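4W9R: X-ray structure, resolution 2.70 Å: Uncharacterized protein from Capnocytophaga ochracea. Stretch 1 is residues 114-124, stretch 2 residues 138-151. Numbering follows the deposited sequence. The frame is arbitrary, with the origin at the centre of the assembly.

Stretch 1, residues 114-124: ADLKGVIASEE
Stretch 2 138-151: KPTFNMIVSLNPVA

The two stretches form neighbouring parallel β-strands. The strand that includes G118–S122 and the one that begins at M143 run in the same direction, their axes 9° apart and 4.7 Å from each other at closest approach. The register pairs G118 with M143, V119 with I144, I120 with V145, A121 with S146 and S122 with L147, with CA–CA separations of 4.2, 5.2, 4.8, 5.6 and 4.5 Å, respectively. Backbone torsions are extended throughout, from −105/168 at G118 to −150/161 at A121 in the first strand and from −132/122 at M143 to −108/118 at L147 in the second.

As is usual for parallel strands, V119 and A121, and beyond them E123, use both their amide and carbonyl groups, each reaching a different partner residue. V119 N donates to M143 O (2.8 Å), and V119 O accepts from V145 N (2.9 Å). One step on, A121 N donates to V145 O (3.2 Å) and A121 O accepts from L147 N (3.0 Å), so V145 has both its backbone groups satisfied by this strand. The ladder starts with N142 N donating to K117 O (2.9 Å); F141 CA also approaches that carbonyl oxygen at 3.1 Å. At the far end E123 N donates to L147 O (3.1 Å) and, through a weak bond bent to 121°, to N148 O (3.1 Å). S122 CA adds a CA–H···O contact to L147 O at 3.0 Å.

Beyond the regular strand pairing, E123 and N148 adopt positive phi (57/−130 and 49/59), and stretch 2 turns a corner at N148. The backbone bonding nevertheless continues: V150 N donates to E123 O (3.2 Å). Side chains reinforce this end, where N148 (chi1 t) donates from ND2 to E123 OE2 (3.1 Å) with a nearly straight angle of 166°. S122 OG (chi1 p) donates to E123 OE1 at 2.6 Å, so both carboxylate oxygens of E123 (chi1 m, chi2 p) are engaged. At the opposite end K117, with chi1 m and chi2 t, carries its ammonium to a backbone acceptor, NZ lying 2.9 Å from T140 O in a hydrogen bond.

The side chains of I120, M143, V145 and L147 share one face of the sheet. I120 (m, t) fits among the other three: its CG1 lies 4.2 Å from M143 CE and 4.0 Å from V145 CB, while its CG2 is 4.1 Å from L147 CD1. M143 is a selenomethionine with chi angles t, t, p, and its CE occupies space beside G118; a CB placed ideally on that glycine would lie 2.1 Å from M143 CE, a clash.

V119 and I144 point to the other face, where V119 CG1 is 4.0 Å from I144 CG1. V119 (chi1 p) also covers one face of the F141 ring (chi1 m, chi2 −66°): V119 CB sits 3.6 Å from the ring centroid, 5° off the normal, a CH–π contact. K117 O lies at the edge of this ring, near its plane.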

# COMPACT_ATOMS: atom_id res chain seq x y z
N ALA B 114 -4.92 -23.85 -2.50
CA ALA B 114 -4.18 -24.19 -3.71
C ALA B 114 -2.73 -24.55 -3.39
O ALA B 114 -2.31 -24.53 -2.23
CB ALA B 114 -4.23 -23.04 -4.71
N ASP B 115 -1.96 -24.87 -4.43
CA ASP B 115 -0.58 -25.30 -4.25
C ASP B 115 0.35 -24.15 -3.89
O ASP B 115 1.47 -24.37 -3.45
CB ASP B 115 -0.07 -25.99 -5.52
CG ASP B 115 -0.73 -27.34 -5.75
OD1 ASP B 115 -1.91 -27.50 -5.39
OD2 ASP B 115 -0.05 -28.25 -6.29
N LEU B 116 -0.13 -22.92 -4.07
CA LEU B 116 0.67 -21.74 -3.74
C LEU B 116 0.37 -21.23 -2.34
O LEU B 116 -0.75 -20.79 -2.05
CB LEU B 116 0.42 -20.62 -4.76
CG LEU B 116 1.17 -19.32 -4.47
CD1 LEU B 116 2.67 -19.56 -4.46
CD2 LEU B 116 0.80 -18.24 -5.47
N LYS B 117 1.37 -21.30 -1.47
CA LYS B 117 1.23 -20.80 -0.10
C LYS B 117 2.36 -19.83 0.22
O LYS B 117 3.53 -20.21 0.19
CB LYS B 117 1.23 -21.97 0.89
CG LYS B 117 0.03 -22.90 0.75
CD LYS B 117 0.21 -24.18 1.57
CE LYS B 117 0.77 -25.31 0.72
NZ LYS B 117 2.13 -25.02 0.17
N GLY B 118 2.02 -18.58 0.49
CA GLY B 118 3.02 -17.58 0.81
C GLY B 118 3.11 -17.21 2.28
O GLY B 118 2.24 -17.55 3.07
N VAL B 119 4.17 -16.48 2.63
CA VAL B 119 4.33 -15.96 3.98
C VAL B 119 4.90 -14.54 3.94
O VAL B 119 5.89 -14.27 3.25
CB VAL B 119 5.23 -16.88 4.85
CG1 VAL B 119 6.58 -17.10 4.19
CG2 VAL B 119 5.39 -16.30 6.25
N ILE B 120 4.27 -13.64 4.68
CA ILE B 120 4.72 -12.25 4.75
C ILE B 120 5.04 -11.88 6.19
O ILE B 120 4.22 -12.11 7.08
CB ILE B 120 3.67 -11.28 4.19
CG1 ILE B 120 3.32 -11.63 2.74
CG2 ILE B 120 4.16 -9.84 4.28
CD1 ILE B 120 2.29 -10.72 2.12
N ALA B 121 6.22 -11.32 6.41
CA ALA B 121 6.64 -10.94 7.75
C ALA B 121 7.58 -9.75 7.73
O ALA B 121 8.18 -9.44 6.70
CB ALA B 121 7.29 -12.12 8.45
N SER B 122 7.71 -9.08 8.87
CA SER B 122 8.59 -7.93 8.98
C SER B 122 9.46 -8.00 10.24
O SER B 122 9.14 -8.73 11.18
CB SER B 122 7.78 -6.62 8.97
OG SER B 122 6.97 -6.51 10.12
N GLU B 123 10.54 -7.22 10.24
CA GLU B 123 11.48 -7.16 11.37
C GLU B 123 12.04 -8.54 11.72
O GLU B 123 12.53 -9.26 10.85
CB GLU B 123 10.81 -6.53 12.60
CG GLU B 123 10.62 -5.02 12.50
CD GLU B 123 9.47 -4.62 11.58
OE1 GLU B 123 8.34 -5.08 11.81
OE2 GLU B 123 9.72 -3.84 10.63
N GLU B 124 11.98 -8.91 13.00
CA GLU B 124 12.52 -10.19 13.45
C GLU B 124 11.83 -11.36 12.77
O GLU B 124 12.48 -12.30 12.32
CB GLU B 124 12.41 -10.32 14.97
CG GLU B 124 13.33 -9.40 15.76
CD GLU B 124 12.78 -7.99 15.90
OE1 GLU B 124 11.61 -7.77 15.51
OE2 GLU B 124 13.52 -7.11 16.39
N LYS B 138 9.78 -30.65 2.27
CA LYS B 138 9.10 -30.11 1.10
C LYS B 138 8.64 -28.71 1.46
O LYS B 138 8.17 -28.49 2.58
CB LYS B 138 7.91 -30.99 0.69
CG LYS B 138 7.04 -30.40 -0.41
CD LYS B 138 5.72 -31.14 -0.56
CE LYS B 138 4.85 -30.49 -1.63
NZ LYS B 138 3.50 -31.12 -1.73
N PRO B 139 8.77 -27.76 0.52
CA PRO B 139 8.48 -26.37 0.87
C PRO B 139 7.05 -26.17 1.36
O PRO B 139 6.10 -26.58 0.71
CB PRO B 139 8.71 -25.62 -0.44
CG PRO B 139 9.70 -26.46 -1.17
CD PRO B 139 9.37 -27.88 -0.82
N THR B 140 6.93 -25.53 2.52
CA THR B 140 5.63 -25.13 3.03
C THR B 140 5.22 -23.85 2.32
O THR B 140 4.07 -23.69 1.91
CB THR B 140 5.66 -24.90 4.55
OG1 THR B 140 5.95 -26.13 5.22
CG2 THR B 140 4.32 -24.37 5.04
N PHE B 141 6.18 -22.96 2.14
CA PHE B 141 5.93 -21.69 1.48
C PHE B 141 6.71 -21.57 0.17
O PHE B 141 7.93 -21.72 0.14
CB PHE B 141 6.28 -20.52 2.41
CG PHE B 141 5.46 -20.49 3.66
CD1 PHE B 141 4.09 -20.26 3.61
CD2 PHE B 141 6.05 -20.70 4.90
CE1 PHE B 141 3.33 -20.23 4.76
CE2 PHE B 141 5.29 -20.67 6.05
CZ PHE B 141 3.93 -20.44 5.98
N ASN B 142 5.98 -21.32 -0.91
CA ASN B 142 6.58 -21.09 -2.22
C ASN B 142 6.84 -19.61 -2.43
O ASN B 142 7.48 -19.20 -3.40
CB ASN B 142 5.69 -21.64 -3.32
CG ASN B 142 5.15 -23.01 -2.99
OD1 ASN B 142 3.95 -23.18 -2.76
ND2 ASN B 142 6.03 -24.00 -2.96
N MSE B 143 6.31 -18.80 -1.51
CA MSE B 143 6.46 -17.35 -1.57
C MSE B 143 6.91 -16.82 -0.21
O MSE B 143 6.23 -17.02 0.80
CB MSE B 143 5.15 -16.70 -2.00
CG MSE B 143 5.24 -15.18 -2.15
SE MSE B 143 3.49 -14.34 -2.35
CE MSE B 143 2.95 -14.24 -0.48
N ILE B 144 8.05 -16.15 -0.19
CA ILE B 144 8.56 -15.56 1.04
C ILE B 144 8.82 -14.07 0.85
O ILE B 144 9.62 -13.67 0.01
CB ILE B 144 9.86 -16.26 1.49
CG1 ILE B 144 9.62 -17.75 1.72
CG2 ILE B 144 10.39 -15.61 2.76
CD1 ILE B 144 10.84 -18.52 2.15
N VAL B 145 8.12 -13.26 1.63
CA VAL B 145 8.30 -11.82 1.59
C VAL B 145 8.86 -11.32 2.91
O VAL B 145 8.17 -11.33 3.93
CB VAL B 145 6.99 -11.09 1.27
CG1 VAL B 145 7.21 -9.59 1.20
CG2 VAL B 145 6.40 -11.60 -0.03
N SER B 146 10.11 -10.87 2.89
CA SER B 146 10.79 -10.39 4.08
C SER B 146 10.92 -8.87 4.04
O SER B 146 11.69 -8.33 3.25
CB SER B 146 12.16 -11.06 4.22
OG SER B 146 12.83 -10.63 5.39
N LEU B 147 10.18 -8.19 4.91
CA LEU B 147 10.13 -6.74 4.89
C LEU B 147 10.88 -6.14 6.08
O LEU B 147 10.50 -6.35 7.22
CB LEU B 147 8.68 -6.26 4.90
CG LEU B 147 7.81 -6.80 3.77
CD1 LEU B 147 6.37 -6.40 3.99
CD2 LEU B 147 8.31 -6.30 2.42
N ASN B 148 11.93 -5.38 5.79
CA ASN B 148 12.78 -4.79 6.82
C ASN B 148 13.22 -5.82 7.87
O ASN B 148 12.92 -5.68 9.05
CB ASN B 148 12.05 -3.63 7.51
CG ASN B 148 12.93 -2.90 8.51
OD1 ASN B 148 14.08 -2.58 8.22
ND2 ASN B 148 12.40 -2.67 9.71
N PRO B 149 13.91 -6.88 7.43
CA PRO B 149 14.28 -7.90 8.42
C PRO B 149 15.39 -7.43 9.34
O PRO B 149 16.22 -6.62 8.93
CB PRO B 149 14.76 -9.06 7.55
CG PRO B 149 15.33 -8.39 6.35
CD PRO B 149 14.46 -7.19 6.09
N VAL B 150 15.39 -7.92 10.58
CA VAL B 150 16.56 -7.76 11.43
C VAL B 150 17.38 -9.02 11.25
O VAL B 150 17.00 -10.08 11.75
CB VAL B 150 16.17 -7.57 12.91
CG1 VAL B 150 17.41 -7.35 13.76
CG2 VAL B 150 15.19 -6.42 13.06
N ALA B 151 18.51 -8.91 10.57
CA ALA B 151 19.18 -10.11 10.11
C ALA B 151 20.44 -10.49 10.88
O ALA B 151 20.90 -9.77 11.76
CB ALA B 151 19.52 -9.96 8.63